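Local coordinates for protein virB8 (Agrobacterium tumefaciens, PDB 2CC3), which is thought to work at the bacterial surface in guiding T-DNA into plant cells, this chain being its periplasmic domain, at residues I88-T93 / W106-R111; F40-V45 / V131-Q136; G66-L71 / I95-M100; M102-T107 / T137-V142. One frame throughout, in Å; residues are numbered along the deposited sequence.

Interaction 1: residues I88-T93 / W106-R111; sequences IRYKRT and WTATVR
The ring of Y90 receives W106 CB over one face, offset toward the rim, while the backbone N of A108 approaches its edge. W106 CB lies 3.6 Å from the Y90 ring centroid, a CH-pi contact. The two rings run nearly parallel, 9° apart, but are slid so far that they barely overlap; the methylene rather than the indole covers the phenol. The R92 guanidinium has W106 CZ2 over one face, with R92 NH1 3.6 Å from that carbon and the planes 57° apart, and R92 CB touches W106 NE1 at 3.6 Å; arginine's aliphatic chain and flat end both suit the indole, whose NE1 donates to S104 OG. On the other side of the sheet T107 OG1 lies at the edge of the R89 guanidinium, in its plane; R89 NE reaches it in a weak bond of 3.3 Å bent to 128°, but the main partner is D140, at R89 NH2. Between the two faces the strands pair antiparallel: I88 N to A108 O (2.8 Å) and A108 N to I88 O (2.7 Å) frame one hydrogen-bonded pair, Y90 and W106 the next. This is the hairpin of strands 85-96 and 102-114, in the middle of the sheet. Strand 69-82 flanks it beyond 85-96, strand 130-139 beyond 102-114, and helix 6-23 packs on I88 through W16 and V19 and on V110 through L15.

Interaction 2: residues F40-V45 / V131-Q136; sequences FSAPMV and VVTSYQ
V45 and V132 meet at the buried, tightly packed end of this contact, where the start of helix 43-53 presses on the corner of strand 130-139. V45 CG1, anti to its backbone N (chi1 177°), reaches V132 CG1 at 4.1 Å and also touches CB of Y135, the two side chains crossing at about a right angle. V45 CG2 turns to the backbone instead and packs closely, 3.4 Å from T133 O. A branched valine suits the place because the two methyls spread the contact, CG1 to the V132 and Y135 side chains and CG2 to the T133 backbone. Helix 6-23 closes over this region with Y18, which packs on V45 and meets the Y135 ring edge to face.

Just before the helix the chain runs briefly beside the strand. V132 N gives a short bond of 2.7 Å to F40 O, and A42 N returns one of 2.9 Å to V132 O, standing 42° above that carbonyl plane; together they bridge S41 to V132. Where V45, V132 and Y135 are buried, the outer flank of A42, V131 and T133 is partly exposed to solvent. There A42 CB lies 4.0 Å from T133 CG2 and 4.1 Å from V131 CG1, a small methyl against a threonine that points away. T133 and S134 together face R111, a classic beta bulge at the corner of the strand.

No charged side chain takes part across the contact: two backbone hydrogen bonds set the alignment and aliphatic carbons fill the buried side. The contact therefore rests on those bonds and on apolar fit around V45, with S41 OG bound instead to Y18 and to V37 O.

Interaction 3: residues G66-L71 / I95-M100; sequences GKHGRL and IVDGKM
H68 reaches across to D97 with its imidazole, and one carboxylate oxygen, OD2, meets it atom after atom. H68 CB lies 3.7 Å from D97 OD2, and CG is nearer, at 3.5 Å. The closest approach is ND1, 2.9 Å from OD2, yet the N-H points well off the line: the angle is 119° and the bond is weak. Beyond it CE1 draws back to 3.8 Å. Both side chains hold CG beside the backbone N, H68 at chi1 -80°, and cross obliquely with ring and carboxylate planes 71° apart. Nearness to the acid could make a protonated imidazole somewhat easier to keep, although both residues are exposed.

The pair lies at the open end of the antiparallel hairpin formed by strands 69-82 and 85-96, far from the turn that joins them. R70 and I95 form its hydrogen-bonded pair here, with I95 N to R70 O almost straight at 2.9 Å and R70 N to I95 O at 3.0 Å. G69 brings its CA to 3.2 Å from I95 O in a CA-H...O contact; having no beta carbon, it can lie this close to the neighbouring strand and to V96 CG1. Past V96 the chain leaves the sheet through a type II beta turn from V96 to K99, in which G98 takes the positive phi that glycine accepts easily. The R70 side chain belongs to the dimer: its NH1 makes a salt bridge with D28 of the second subunit, while D26 and E72 of its own chain are long, weak ion-pair partners.

Interaction 4: residues M102-T107 / T137-V142; sequences MASTWT and TSEDTV
T107 and S138 form a hydrogen-bonded antiparallel pair, T107 N to S138 O at 3.0 Å and S138 N to T107 O at 3.1 Å, between strand axes that approach to 4.8 Å with their directions 149° apart. Next to it W106 and E139 make a non-hydrogen-bonded pair, and then D140 N gives T105 O a nearly straight bond of 2.9 Å. In fold terms, strand 130-139, an outermost strand of the four-stranded antiparallel sheet within this chain, is here laid along 102-114 and ends, the chain continuing as loop from D140.

Glutamate suits its place by its chain as much as its charge. E139 CB stands over the centre of the W106 six-membered ring, 3.4 Å from its centroid; with CG anti to the backbone N (chi1 -167°) and the rest extended, CG also covers that face and the carboxylate stacks at 17° to the ring, E139 OE1 3.2 Å from W106 CZ2. The indole's rotation is steadied by W106 NE1, which donates to S104 OG at 3.1 Å. At another part of the ring T137 OG1 comes to 3.3 Å of W106 CE3 and is hydrogen-bonded to Y90 OH. T105 and D140 lie side by side, pointing the same way. The D140 carboxylate faces R89, a plausible ion pair whose modelled oxygen-to-nitrogen spacing is too short to trust in detail.

In the fold
Along the chain interaction 2 opens first, at 40-45, and its second half, 131-136, comes after interactions 1 and 3 are complete; 3 closes before 4 opens. All four reach one antiparallel sheet ordered 69-82, 85-96, 102-114, 130-139. Interactions 1 and 4 are neighbours, centres about 8 Å apart, sharing W106 and T107 on the 102-114 strand. Interaction 2 lies about 15 Å from interaction 1, centre to centre, where the helices meet the sheet, and interaction 3 is at the far end, its centre about 29 Å from that of interaction 2. The helices and curved sheet are consistent with membership of the NTF2 clan, and of the four only interaction 3 touches the second subunit of the homodimer.

Interaction 1: residues I88-T93 / W106-R111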
# COMPACT_ATOMS: atom_id res chain seq x y z
N ILE A 88 8.54 -9.90 -13.06
CA ILE A 88 8.98 -8.81 -12.20
C ILE A 88 10.23 -9.19 -11.44
O ILE A 88 10.19 -10.09 -10.59
CB ILE A 88 7.88 -8.42 -11.18
CG1 ILE A 88 6.63 -7.94 -11.90
CG2 ILE A 88 8.41 -7.35 -10.22
CD1 ILE A 88 5.48 -7.67 -11.01
N ARG A 89 11.33 -8.49 -11.74
CA ARG A 89 12.59 -8.69 -11.05
C ARG A 89 12.62 -7.77 -9.83
O ARG A 89 12.28 -6.60 -9.95
CB ARG A 89 13.75 -8.36 -11.98
CG ARG A 89 15.07 -8.98 -11.57
CD ARG A 89 15.50 -10.14 -12.48
NE ARG A 89 16.45 -11.05 -11.81
CZ ARG A 89 17.73 -10.80 -11.61
NH1 ARG A 89 18.29 -9.66 -11.97
NH2 ARG A 89 18.48 -11.69 -11.00
N TYR A 90 13.03 -8.29 -8.67
CA TYR A 90 13.07 -7.50 -7.46
C TYR A 90 14.17 -8.01 -6.58
O TYR A 90 14.54 -9.16 -6.67
CB TYR A 90 11.71 -7.53 -6.69
CG TYR A 90 11.24 -8.90 -6.25
CD1 TYR A 90 11.48 -9.35 -4.97
CD2 TYR A 90 10.57 -9.74 -7.13
CE1 TYR A 90 11.08 -10.61 -4.57
CE2 TYR A 90 10.16 -10.98 -6.75
CZ TYR A 90 10.42 -11.43 -5.47
OH TYR A 90 10.00 -12.69 -5.09
N LYS A 91 14.70 -7.12 -5.75
CA LYS A 91 15.67 -7.44 -4.73
C LYS A 91 14.97 -7.61 -3.42
O LYS A 91 14.11 -6.79 -3.05
CB LYS A 91 16.68 -6.29 -4.62
CG LYS A 91 17.73 -6.46 -3.53
CD LYS A 91 18.84 -5.43 -3.73
CE LYS A 91 19.73 -5.25 -2.49
NZ LYS A 91 19.52 -3.96 -1.77
N ARG A 92 15.37 -8.65 -2.68
CA ARG A 92 14.75 -8.98 -1.41
C ARG A 92 15.79 -8.96 -0.29
O ARG A 92 16.81 -9.63 -0.36
CB ARG A 92 14.09 -10.35 -1.51
CG ARG A 92 12.86 -10.55 -0.63
CD ARG A 92 13.18 -11.52 0.46
NE ARG A 92 12.23 -12.62 0.51
CZ ARG A 92 12.55 -13.89 0.77
NH1 ARG A 92 13.82 -14.26 0.96
NH2 ARG A 92 11.59 -14.80 0.81
N THR A 93 15.51 -8.18 0.75
CA THR A 93 16.45 -7.96 1.83
C THR A 93 15.87 -8.52 3.11
O THR A 93 14.75 -8.16 3.51
CB THR A 93 16.71 -6.45 2.00
OG1 THR A 93 17.00 -5.87 0.72
CG2 THR A 93 17.85 -6.21 2.93
N TRP A 106 15.34 -11.83 -7.37
CA TRP A 106 14.27 -12.78 -7.69
C TRP A 106 13.55 -12.37 -8.96
O TRP A 106 13.58 -11.21 -9.36
CB TRP A 106 13.22 -12.83 -6.55
CG TRP A 106 13.66 -13.36 -5.16
CD1 TRP A 106 14.47 -12.73 -4.26
CD2 TRP A 106 13.22 -14.56 -4.52
NE1 TRP A 106 14.59 -13.49 -3.11
CE2 TRP A 106 13.84 -14.62 -3.24
CE3 TRP A 106 12.39 -15.63 -4.91
CZ2 TRP A 106 13.64 -15.69 -2.35
CZ3 TRP A 106 12.17 -16.70 -4.02
CH2 TRP A 106 12.79 -16.71 -2.75
N THR A 107 12.89 -13.31 -9.62
CA THR A 107 12.03 -12.96 -10.73
C THR A 107 10.65 -13.55 -10.38
O THR A 107 10.52 -14.77 -10.26
CB THR A 107 12.54 -13.56 -12.05
OG1 THR A 107 13.90 -13.16 -12.27
CG2 THR A 107 11.68 -13.12 -13.24
N ALA A 108 9.62 -12.71 -10.20
CA ALA A 108 8.27 -13.27 -10.10
C ALA A 108 7.68 -13.39 -11.49
O ALA A 108 7.84 -12.48 -12.33
CB ALA A 108 7.34 -12.40 -9.14
N THR A 109 7.03 -14.52 -11.77
CA THR A 109 6.23 -14.67 -12.99
C THR A 109 4.75 -14.59 -12.64
O THR A 109 4.25 -15.40 -11.86
CB THR A 109 6.60 -15.97 -13.80
OG1 THR A 109 8.02 -15.98 -14.04
CG2 THR A 109 5.89 -16.00 -15.14
N VAL A 110 4.05 -13.59 -13.21
CA VAL A 110 2.67 -13.28 -12.77
C VAL A 110 1.71 -13.26 -13.95
O VAL A 110 1.82 -12.42 -14.83
CB VAL A 110 2.57 -11.93 -11.99
CG1 VAL A 110 1.13 -11.70 -11.47
CG2 VAL A 110 3.57 -11.89 -10.82
N ARG A 111 0.78 -14.22 -13.96
CA ARG A 111 -0.34 -14.23 -14.90
C ARG A 111 -1.56 -13.64 -14.20
O ARG A 111 -1.85 -13.93 -13.03
CB ARG A 111 -0.64 -15.68 -15.41
CG ARG A 111 -1.60 -15.74 -16.60
CD ARG A 111 -2.11 -17.14 -16.94
NE ARG A 111 -1.05 -17.95 -17.54
CZ ARG A 111 -0.69 -17.89 -18.81
NH1 ARG A 111 -1.30 -17.07 -19.67
NH2 ARG A 111 0.31 -18.66 -19.24

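Interaction 2: residues F40-V45 / V131-Q136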
# COMPACT_ATOMS: atom_id res chain seq x y z
N PHE A 40 -6.76 -10.45 -4.08
CA PHE A 40 -6.22 -10.26 -5.41
C PHE A 40 -6.00 -11.59 -6.20
O PHE A 40 -5.72 -11.56 -7.39
CB PHE A 40 -4.82 -9.62 -5.27
CG PHE A 40 -4.77 -8.10 -5.47
CD1 PHE A 40 -4.78 -7.23 -4.38
CD2 PHE A 40 -4.62 -7.56 -6.74
CE1 PHE A 40 -4.70 -5.82 -4.55
CE2 PHE A 40 -4.53 -6.15 -6.93
CZ PHE A 40 -4.57 -5.29 -5.83
N SER A 41 -6.09 -12.74 -5.52
CA SER A 41 -5.67 -14.03 -6.10
C SER A 41 -6.84 -14.95 -6.41
O SER A 41 -7.74 -15.10 -5.59
CB SER A 41 -4.75 -14.72 -5.12
OG SER A 41 -3.65 -13.88 -4.82
N ALA A 42 -6.80 -15.61 -7.57
CA ALA A 42 -7.77 -16.65 -7.91
C ALA A 42 -7.51 -17.85 -6.98
O ALA A 42 -6.44 -17.93 -6.39
CB ALA A 42 -7.67 -17.01 -9.40
N PRO A 43 -8.53 -18.70 -6.75
CA PRO A 43 -8.54 -19.80 -5.76
C PRO A 43 -7.25 -20.58 -5.47
O PRO A 43 -6.88 -20.72 -4.31
CB PRO A 43 -9.67 -20.70 -6.29
CG PRO A 43 -10.67 -19.74 -6.73
CD PRO A 43 -9.87 -18.56 -7.37
N MET A 44 -6.55 -21.08 -6.46
CA MET A 44 -5.33 -21.86 -6.21
C MET A 44 -4.15 -21.01 -5.74
O MET A 44 -3.40 -21.37 -4.82
CB MET A 44 -4.93 -22.59 -7.46
CG MET A 44 -6.11 -23.10 -8.22
SD MET A 44 -5.63 -24.72 -8.75
CE MET A 44 -5.45 -25.49 -7.16
N VAL A 45 -3.98 -19.87 -6.40
CA VAL A 45 -3.00 -18.87 -6.00
C VAL A 45 -3.28 -18.47 -4.55
O VAL A 45 -2.39 -18.51 -3.71
CB VAL A 45 -3.03 -17.68 -7.01
CG1 VAL A 45 -2.07 -16.55 -6.60
CG2 VAL A 45 -2.67 -18.19 -8.33
N VAL A 131 -6.93 -9.80 -11.04
CA VAL A 131 -6.83 -10.98 -10.18
C VAL A 131 -5.66 -11.78 -10.70
O VAL A 131 -5.52 -11.93 -11.91
CB VAL A 131 -8.10 -11.84 -10.27
CG1 VAL A 131 -8.12 -12.95 -9.20
CG2 VAL A 131 -9.30 -10.93 -10.16
N VAL A 132 -4.82 -12.26 -9.79
CA VAL A 132 -3.70 -13.16 -10.15
C VAL A 132 -4.11 -14.63 -10.20
O VAL A 132 -4.43 -15.23 -9.17
CB VAL A 132 -2.49 -12.98 -9.21
CG1 VAL A 132 -1.30 -13.88 -9.68
CG2 VAL A 132 -2.10 -11.49 -9.15
N THR A 133 -4.02 -15.19 -11.40
CA THR A 133 -4.44 -16.57 -11.73
C THR A 133 -3.32 -17.63 -11.73
O THR A 133 -3.59 -18.85 -11.58
CB THR A 133 -5.11 -16.59 -13.11
OG1 THR A 133 -4.24 -16.00 -14.09
CG2 THR A 133 -6.40 -15.83 -13.06
N SER A 134 -2.08 -17.17 -11.93
CA SER A 134 -0.88 -17.95 -11.66
C SER A 134 0.28 -17.09 -11.13
O SER A 134 0.47 -15.93 -11.52
CB SER A 134 -0.46 -18.74 -12.90
OG SER A 134 0.72 -19.47 -12.62
N TYR A 135 1.05 -17.67 -10.21
CA TYR A 135 2.14 -16.99 -9.55
C TYR A 135 3.23 -17.94 -9.08
O TYR A 135 2.99 -18.80 -8.25
CB TYR A 135 1.66 -16.29 -8.30
CG TYR A 135 2.74 -15.44 -7.64
CD1 TYR A 135 2.96 -14.13 -8.07
CD2 TYR A 135 3.53 -15.94 -6.58
CE1 TYR A 135 3.92 -13.32 -7.46
CE2 TYR A 135 4.48 -15.16 -5.99
CZ TYR A 135 4.66 -13.82 -6.42
OH TYR A 135 5.62 -12.99 -5.85
N GLN A 136 4.45 -17.71 -9.57
CA GLN A 136 5.63 -18.44 -9.15
C GLN A 136 6.78 -17.47 -9.01
O GLN A 136 6.88 -16.47 -9.73
CB GLN A 136 6.00 -19.50 -10.22
CG GLN A 136 4.95 -20.60 -10.45
CD GLN A 136 3.82 -20.20 -11.41
OE1 GLN A 136 4.03 -19.46 -12.39
NE2 GLN A 136 2.59 -20.68 -11.11

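Interaction 3: residues G66-L71 / I95-M100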
# COMPACT_ATOMS: atom_id res chain seq x y z
N GLY A 66 8.95 -13.68 12.81
CA GLY A 66 8.05 -13.16 13.83
C GLY A 66 8.18 -11.66 13.98
O GLY A 66 8.08 -10.89 13.02
N LYS A 67 8.45 -11.25 15.20
CA LYS A 67 8.50 -9.85 15.54
C LYS A 67 9.92 -9.34 15.44
O LYS A 67 10.14 -8.14 15.54
CB LYS A 67 7.93 -9.67 16.96
CG LYS A 67 6.82 -10.70 17.30
CD LYS A 67 5.60 -10.13 18.04
CE LYS A 67 4.82 -9.11 17.20
NZ LYS A 67 5.49 -7.76 17.19
N HIS A 68 10.88 -10.24 15.21
CA HIS A 68 12.33 -9.94 15.28
C HIS A 68 13.05 -9.80 13.94
O HIS A 68 14.29 -9.67 13.90
CB HIS A 68 13.05 -11.04 16.05
CG HIS A 68 12.92 -10.91 17.53
ND1 HIS A 68 14.01 -10.91 18.37
CD2 HIS A 68 11.83 -10.78 18.33
CE1 HIS A 68 13.61 -10.79 19.62
NE2 HIS A 68 12.29 -10.71 19.62
N GLY A 69 12.30 -9.85 12.85
CA GLY A 69 12.88 -9.75 11.53
C GLY A 69 11.86 -9.26 10.53
O GLY A 69 10.65 -9.27 10.79
N ARG A 70 12.36 -8.84 9.38
CA ARG A 70 11.54 -8.30 8.31
C ARG A 70 12.17 -8.67 6.98
O ARG A 70 13.37 -8.88 6.91
CB ARG A 70 11.49 -6.77 8.39
CG ARG A 70 10.43 -6.21 9.30
CD ARG A 70 10.89 -4.88 9.92
NE ARG A 70 10.80 -3.74 9.00
CZ ARG A 70 10.59 -2.48 9.39
NH1 ARG A 70 10.43 -2.20 10.68
NH2 ARG A 70 10.53 -1.50 8.49
N LEU A 71 11.33 -8.71 5.94
CA LEU A 71 11.75 -8.84 4.56
C LEU A 71 11.28 -7.61 3.81
O LEU A 71 10.10 -7.26 3.88
CB LEU A 71 11.15 -10.12 3.93
CG LEU A 71 11.60 -11.51 4.40
CD1 LEU A 71 10.60 -12.62 4.04
CD2 LEU A 71 12.99 -11.89 3.90
N ILE A 95 16.27 -8.52 7.04
CA ILE A 95 16.78 -7.69 8.12
C ILE A 95 16.45 -8.34 9.46
O ILE A 95 15.31 -8.35 9.90
CB ILE A 95 16.24 -6.22 8.04
CG1 ILE A 95 16.62 -5.59 6.69
CG2 ILE A 95 16.77 -5.35 9.20
CD1 ILE A 95 16.20 -4.15 6.51
N VAL A 96 17.47 -8.91 10.10
CA VAL A 96 17.33 -9.54 11.41
C VAL A 96 18.20 -8.81 12.45
O VAL A 96 19.08 -8.02 12.08
CB VAL A 96 17.68 -11.07 11.37
CG1 VAL A 96 16.56 -11.86 10.73
CG2 VAL A 96 18.98 -11.32 10.64
N ASP A 97 17.94 -9.07 13.74
CA ASP A 97 18.72 -8.53 14.86
C ASP A 97 20.16 -9.02 14.83
O ASP A 97 20.39 -10.21 14.65
CB ASP A 97 18.14 -9.02 16.20
CG ASP A 97 16.77 -8.45 16.52
OD1 ASP A 97 16.47 -7.29 16.17
OD2 ASP A 97 16.00 -9.19 17.17
N GLY A 98 21.12 -8.12 15.04
CA GLY A 98 22.52 -8.50 15.22
C GLY A 98 23.27 -8.94 13.98
O GLY A 98 24.45 -9.29 14.05
N LYS A 99 22.59 -8.91 12.84
CA LYS A 99 23.17 -9.31 11.56
C LYS A 99 23.08 -8.19 10.53
O LYS A 99 22.17 -7.36 10.58
CB LYS A 99 22.49 -10.57 11.01
CG LYS A 99 23.11 -11.88 11.49
CD LYS A 99 22.17 -13.07 11.31
CE LYS A 99 21.32 -13.30 12.56
NZ LYS A 99 20.79 -14.70 12.68
N MET A 100 24.02 -8.17 9.59
CA MET A 100 23.96 -7.28 8.44
C MET A 100 22.74 -7.61 7.56
O MET A 100 22.30 -8.77 7.54
CB MET A 100 25.25 -7.37 7.62
CG MET A 100 26.51 -6.96 8.36
SD MET A 100 26.68 -5.18 8.60
CE MET A 100 25.69 -4.84 10.02

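Interaction 4: residues M102-T107 / T137-V142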
# COMPACT_ATOMS: atom_id res chain seq x y z
N MET A 102 20.89 -9.05 4.72
CA MET A 102 21.18 -10.05 3.69
C MET A 102 20.24 -9.92 2.50
O MET A 102 19.03 -9.96 2.67
CB MET A 102 21.07 -11.46 4.26
CG MET A 102 22.19 -11.79 5.20
SD MET A 102 21.52 -12.78 6.52
CE MET A 102 20.70 -11.54 7.53
N ALA A 103 20.80 -9.78 1.31
CA ALA A 103 20.02 -9.50 0.11
C ALA A 103 20.17 -10.57 -0.98
O ALA A 103 21.19 -11.27 -1.05
CB ALA A 103 20.38 -8.12 -0.43
N SER A 104 19.13 -10.69 -1.80
CA SER A 104 19.07 -11.62 -2.94
C SER A 104 18.08 -11.09 -3.96
O SER A 104 17.16 -10.35 -3.60
CB SER A 104 18.63 -13.01 -2.48
OG SER A 104 17.39 -12.91 -1.79
N THR A 105 18.26 -11.48 -5.23
CA THR A 105 17.41 -11.03 -6.35
C THR A 105 16.54 -12.17 -6.91
O THR A 105 16.94 -13.32 -6.92
CB THR A 105 18.25 -10.33 -7.45
OG1 THR A 105 19.01 -9.26 -6.86
CG2 THR A 105 17.36 -9.72 -8.51
N TRP A 106 15.34 -11.83 -7.37
CA TRP A 106 14.27 -12.78 -7.69
C TRP A 106 13.55 -12.37 -8.96
O TRP A 106 13.58 -11.21 -9.36
CB TRP A 106 13.22 -12.83 -6.55
CG TRP A 106 13.66 -13.36 -5.16
CD1 TRP A 106 14.47 -12.73 -4.26
CD2 TRP A 106 13.22 -14.56 -4.52
NE1 TRP A 106 14.59 -13.49 -3.11
CE2 TRP A 106 13.84 -14.62 -3.24
CE3 TRP A 106 12.39 -15.63 -4.91
CZ2 TRP A 106 13.64 -15.69 -2.35
CZ3 TRP A 106 12.17 -16.70 -4.02
CH2 TRP A 106 12.79 -16.71 -2.75
N THR A 107 12.89 -13.31 -9.62
CA THR A 107 12.03 -12.96 -10.73
C THR A 107 10.65 -13.55 -10.38
O THR A 107 10.52 -14.77 -10.26
CB THR A 107 12.54 -13.56 -12.05
OG1 THR A 107 13.90 -13.16 -12.27
CG2 THR A 107 11.68 -13.12 -13.24
N THR A 137 7.67 -17.74 -8.08
CA THR A 137 8.84 -16.90 -7.98
C THR A 137 10.10 -17.72 -7.84
O THR A 137 10.09 -18.83 -7.32
CB THR A 137 8.66 -15.80 -6.92
OG1 THR A 137 9.83 -14.97 -6.92
CG2 THR A 137 8.37 -16.39 -5.52
N SER A 138 11.18 -17.20 -8.38
CA SER A 138 12.44 -17.92 -8.37
C SER A 138 13.55 -17.00 -7.95
O SER A 138 13.74 -15.93 -8.52
CB SER A 138 12.68 -18.50 -9.75
OG SER A 138 12.21 -17.56 -10.72
N GLU A 139 14.27 -17.42 -6.92
CA GLU A 139 15.43 -16.74 -6.44
C GLU A 139 16.61 -17.08 -7.36
O GLU A 139 16.75 -18.22 -7.80
CB GLU A 139 15.70 -17.21 -5.03
CG GLU A 139 16.73 -16.35 -4.29
CD GLU A 139 16.89 -16.78 -2.85
OE1 GLU A 139 16.12 -17.65 -2.37
OE2 GLU A 139 17.76 -16.22 -2.19
N ASP A 140 17.43 -16.08 -7.64
CA ASP A 140 18.67 -16.28 -8.36
C ASP A 140 19.50 -17.37 -7.71
O ASP A 140 19.64 -17.41 -6.47
CB ASP A 140 19.45 -14.97 -8.46
CG ASP A 140 18.88 -14.04 -9.49
OD1 ASP A 140 17.82 -14.34 -10.08
OD2 ASP A 140 19.51 -13.00 -9.74
N THR A 141 20.03 -18.24 -8.55
CA THR A 141 20.91 -19.31 -8.10
C THR A 141 22.27 -18.73 -7.68
O THR A 141 22.68 -17.72 -8.20
CB THR A 141 21.04 -20.39 -9.20
OG1 THR A 141 21.75 -21.52 -8.67
CG2 THR A 141 21.74 -19.83 -10.44
N VAL A 142 22.93 -19.34 -6.70
CA VAL A 142 24.27 -18.90 -6.30
C VAL A 142 25.36 -19.96 -6.51
O VAL A 142 25.14 -21.16 -6.33
CB VAL A 142 24.33 -18.27 -4.84
CG1 VAL A 142 23.00 -17.61 -4.45
CG2 VAL A 142 24.77 -19.28 -3.79
O HOH W 1 15.72 -15.47 -10.51